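Local coordinates for protein TCR beta chain (Gallus gallus, PDB 6LIR) that forms the beta chain of the chicken alpha-beta T cell receptor, which probably recognises peptide antigens presented by MHC molecules, at residues Lys134-Leu139 with Arg184-Ala189; Val140-Gly145 with Ser180-Leu185. All coordinates share one frame; numbering follows the deposited sequence.

Contact 1: Lys134-Leu139 with Arg184-Ala189; sequences KKKATL and RLRISA
K134 brings CG to the edge of the R186 guanidinium, near its plane, 3.7 Å from NH2, where an antiparallel strand pair of the C1-set immunoglobulin domain begins; its NZ runs on to S114 O of the TCR alpha chain. K135, with positive phi (55°), the first residue to leave helix 128-134, accepts a hydrogen bond on its carbonyl O from A189 N at 2.9 Å. Next comes K136, whose extended chain passes over the guanidinium face of R186, with CD 3.8 Å above its centre. R186 NH2 pairs with E130 of the same chain and NH1 with D135 of the alpha chain. K136 NZ lies only 4.2 Å from R186 NH1, a repulsion probably offset by D135 and by E164 of the alpha chain, which pairs with K136. An alanine in place of R186 would probably leave E130 of this chain and D135 of the TCR alpha chain without their shared cation and open a gap beneath K136 CD. A137 and I187 exchange two backbone hydrogen bonds, and A137 CB meets I187 CG1 on the core side, near W192. On the other side T138 OG1, hydrogen-bonded to E130, sits 3.1 Å from R186 NE; OG1 lies beside the backbone N (chi1 -57°), which turns CG2 anti to it and alongside R184 CB. L139 closes the pairing: its N and O bond L185 O and N, and its CD1 lies 4.3 Å from L185 CD2.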
# COMPACT_ATOMS: atom_id res chain seq x y z
N LYS B 134 0.89 5.06 28.44
CA LYS B 134 -0.18 4.70 27.52
C LYS B 134 -0.67 3.27 27.64
O LYS B 134 -1.64 2.90 26.96
CB LYS B 134 0.27 4.94 26.07
CG LYS B 134 0.94 6.27 25.82
CD LYS B 134 -0.05 7.42 25.97
CE LYS B 134 0.58 8.73 25.52
NZ LYS B 134 -0.40 9.85 25.51
N LYS B 135 -0.03 2.44 28.47
CA LYS B 135 -0.35 1.02 28.58
C LYS B 135 -0.29 0.32 27.22
O LYS B 135 -1.00 -0.65 26.96
CB LYS B 135 -1.71 0.80 29.25
CG LYS B 135 -1.61 0.78 30.78
CD LYS B 135 -2.94 0.48 31.46
CE LYS B 135 -3.46 -0.90 31.09
NZ LYS B 135 -3.91 -1.67 32.30
N LYS B 136 0.57 0.83 26.33
CA LYS B 136 0.80 0.22 25.04
C LYS B 136 2.29 0.27 24.73
O LYS B 136 3.01 1.15 25.21
CB LYS B 136 0.03 0.92 23.91
CG LYS B 136 -1.47 1.03 24.13
CD LYS B 136 -2.09 2.01 23.15
CE LYS B 136 -3.52 2.35 23.54
NZ LYS B 136 -4.10 3.39 22.64
N ALA B 137 2.75 -0.69 23.93
CA ALA B 137 4.12 -0.74 23.45
C ALA B 137 4.11 -0.57 21.94
O ALA B 137 3.44 -1.33 21.23
CB ALA B 137 4.81 -2.05 23.84
N THR B 138 4.86 0.40 21.44
CA THR B 138 5.04 0.55 20.01
C THR B 138 6.40 -0.03 19.64
O THR B 138 7.43 0.41 20.15
CB THR B 138 4.95 2.02 19.58
OG1 THR B 138 3.69 2.57 19.99
CG2 THR B 138 5.07 2.14 18.06
N LEU B 139 6.39 -1.00 18.73
CA LEU B 139 7.60 -1.62 18.23
C LEU B 139 7.87 -1.05 16.84
O LEU B 139 7.03 -1.18 15.94
CB LEU B 139 7.45 -3.14 18.15
CG LEU B 139 6.94 -3.87 19.39
CD1 LEU B 139 6.82 -5.37 19.11
CD2 LEU B 139 7.85 -3.62 20.57
N ARG B 184 5.56 0.24 12.17
CA ARG B 184 5.27 0.27 13.60
C ARG B 184 4.19 -0.76 13.90
O ARG B 184 3.18 -0.83 13.19
CB ARG B 184 4.84 1.67 14.04
CG ARG B 184 5.98 2.67 14.02
CD ARG B 184 5.62 3.95 13.27
NE ARG B 184 5.23 3.69 11.89
CZ ARG B 184 5.61 4.42 10.85
NH1 ARG B 184 6.40 5.47 11.01
NH2 ARG B 184 5.19 4.10 9.64
N LEU B 185 4.43 -1.58 14.92
CA LEU B 185 3.41 -2.45 15.49
C LEU B 185 3.15 -1.99 16.91
O LEU B 185 4.03 -2.10 17.77
CB LEU B 185 3.85 -3.91 15.45
CG LEU B 185 3.07 -4.90 16.33
CD1 LEU B 185 1.59 -4.92 15.95
CD2 LEU B 185 3.67 -6.30 16.26
N ARG B 186 1.95 -1.47 17.16
CA ARG B 186 1.55 -1.03 18.49
C ARG B 186 0.67 -2.09 19.14
O ARG B 186 -0.33 -2.51 18.55
CB ARG B 186 0.83 0.31 18.44
CG ARG B 186 0.78 1.02 19.81
CD ARG B 186 0.30 2.46 19.72
NE ARG B 186 0.75 3.24 20.88
CZ ARG B 186 0.23 4.40 21.26
NH1 ARG B 186 -0.77 4.94 20.58
NH2 ARG B 186 0.71 5.03 22.33
N ILE B 187 1.06 -2.54 20.33
CA ILE B 187 0.34 -3.60 21.04
C ILE B 187 0.04 -3.15 22.46
O ILE B 187 0.66 -2.23 22.99
CB ILE B 187 1.14 -4.91 21.06
CG1 ILE B 187 2.48 -4.68 21.76
CG2 ILE B 187 1.36 -5.43 19.64
CD1 ILE B 187 3.38 -5.88 21.78
N SER B 188 -0.94 -3.82 23.07
CA SER B 188 -1.25 -3.58 24.48
C SER B 188 -0.07 -3.97 25.36
O SER B 188 0.76 -4.81 25.01
CB SER B 188 -2.49 -4.38 24.88
OG SER B 188 -2.20 -5.76 24.93
N ALA B 189 0.01 -3.32 26.53
CA ALA B 189 1.05 -3.67 27.50
C ALA B 189 0.99 -5.14 27.91
O ALA B 189 2.03 -5.79 28.05
CB ALA B 189 0.95 -2.75 28.72

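Contact 2: Val140-Gly145 with Ser180-Leu185; sequences VCLASG and SLTSRL
T182 meets V140 and L142 across two central strands of the constant immunoglobulin sandwich, on the side turned to the TCR alpha chain. From its CB the two branches part. CG2, anti to the backbone N, reaches V140 CG1 at 3.6 Å and also lies 3.6 Å above the plane of the R184 guanidinium, displaced toward its rim. OG1, beside the backbone N (chi1 -57°), has L142 CD1 at 3.6 Å. That same leucine methyl also rests near L181 O. V140 spreads its branches between two neighbours, for CG2 lies alongside R184 CG at 3.8 Å, both side chains pointing the same way. The polar end of R184 continues to a salt bridge with D169. Farther along, S144 CB and S180 CB pack against each other.

C141 and S183 face the other way, into the sandwich. C141 N bonds S183 O at 2.8 Å and S183 N returns the bond to C141 O; A143 and L181 repeat the exchange. C141 SG, swung anti to its backbone N (chi1 179°), forms the disulfide with C201 that ties the two sheets together. S183 OG is hydrogen-bonded to T168 OG1 and W155 NE1, so a buried hydroxyl has its polar needs met beside the disulfide. The chemistry is thus divided by face: methyls and an arginine toward the partner chain, a covalent crosslink and a satisfied hydroxyl toward the core.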
# COMPACT_ATOMS: atom_id res chain seq x y z
N VAL B 140 9.01 -0.40 16.69
CA VAL B 140 9.37 0.22 15.42
C VAL B 140 10.43 -0.65 14.75
O VAL B 140 11.52 -0.84 15.29
CB VAL B 140 9.86 1.65 15.62
CG1 VAL B 140 10.07 2.32 14.27
CG2 VAL B 140 8.86 2.43 16.46
N CYS B 141 10.09 -1.17 13.58
CA CYS B 141 11.04 -1.86 12.73
C CYS B 141 11.51 -0.90 11.66
O CYS B 141 10.69 -0.30 10.96
CB CYS B 141 10.39 -3.10 12.11
SG CYS B 141 11.46 -4.02 11.01
N LEU B 142 12.83 -0.78 11.50
CA LEU B 142 13.40 0.11 10.50
C LEU B 142 14.22 -0.70 9.51
O LEU B 142 15.15 -1.42 9.91
CB LEU B 142 14.26 1.19 11.16
CG LEU B 142 15.11 2.05 10.21
CD1 LEU B 142 14.24 2.96 9.36
CD2 LEU B 142 16.14 2.86 10.98
N ALA B 143 13.91 -0.57 8.23
CA ALA B 143 14.75 -1.09 7.17
C ALA B 143 15.42 0.11 6.51
O ALA B 143 14.74 1.02 6.03
CB ALA B 143 13.94 -1.89 6.16
N SER B 144 16.76 0.11 6.49
CA SER B 144 17.50 1.21 5.91
C SER B 144 18.70 0.67 5.16
O SER B 144 19.11 -0.48 5.34
CB SER B 144 17.95 2.21 6.99
OG SER B 144 18.59 1.53 8.06
N GLY B 145 19.28 1.53 4.33
CA GLY B 145 20.48 1.18 3.61
C GLY B 145 20.26 0.50 2.27
O GLY B 145 21.24 0.11 1.63
N SER B 180 15.14 4.22 3.09
CA SER B 180 14.71 3.56 4.32
C SER B 180 13.20 3.36 4.30
O SER B 180 12.48 4.01 3.54
CB SER B 180 15.12 4.36 5.56
OG SER B 180 14.30 5.50 5.73
N LEU B 181 12.72 2.48 5.17
CA LEU B 181 11.30 2.20 5.30
C LEU B 181 11.02 1.82 6.75
O LEU B 181 11.82 1.11 7.37
CB LEU B 181 10.83 1.10 4.35
CG LEU B 181 9.31 1.00 4.13
CD1 LEU B 181 8.82 2.11 3.21
CD2 LEU B 181 8.91 -0.36 3.59
N THR B 182 9.89 2.28 7.28
CA THR B 182 9.57 2.11 8.69
C THR B 182 8.22 1.43 8.84
O THR B 182 7.28 1.73 8.12
CB THR B 182 9.56 3.47 9.41
OG1 THR B 182 10.83 4.12 9.25
CG2 THR B 182 9.28 3.30 10.89
N SER B 183 8.13 0.54 9.83
CA SER B 183 6.88 -0.10 10.18
C SER B 183 6.74 -0.13 11.69
O SER B 183 7.70 -0.45 12.39
CB SER B 183 6.79 -1.53 9.63
OG SER B 183 5.51 -2.07 9.88
N ARG B 184 5.56 0.24 12.17
CA ARG B 184 5.27 0.27 13.60
C ARG B 184 4.19 -0.76 13.90
O ARG B 184 3.18 -0.83 13.19
CB ARG B 184 4.84 1.67 14.04
CG ARG B 184 5.98 2.67 14.02
CD ARG B 184 5.62 3.95 13.27
NE ARG B 184 5.23 3.69 11.89
CZ ARG B 184 5.61 4.42 10.85
NH1 ARG B 184 6.40 5.47 11.01
NH2 ARG B 184 5.19 4.10 9.64
N LEU B 185 4.43 -1.58 14.92
CA LEU B 185 3.41 -2.45 15.49
C LEU B 185 3.15 -1.99 16.91
O LEU B 185 4.03 -2.10 17.77
CB LEU B 185 3.85 -3.91 15.45
CG LEU B 185 3.07 -4.90 16.33
CD1 LEU B 185 1.59 -4.92 15.95
CD2 LEU B 185 3.67 -6.30 16.26

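In the fold
Contacts 1 and 2 are successive lengths of one strand pair, with centres 16 Å apart. Segment 134-139 leads from the end of helix 128-134 into strand 136-146, which runs on through 140-145; strand 178-188 returns antiparallel, so 180-185 comes before 184-189 along the chain, and the two contacts share R184 and L185. Both strands are the inner pair of a four-stranded sheet, between 120-124 and 166-175, within the C1-set domain. One face of that sheet packs on the second sheet, around W155 and, through the disulfide, C201; the other lies against the TCR alpha chain. Contact 1 adds the charged end of this interface; contact 2 continues that face with V140, L142 and T182 beside R184.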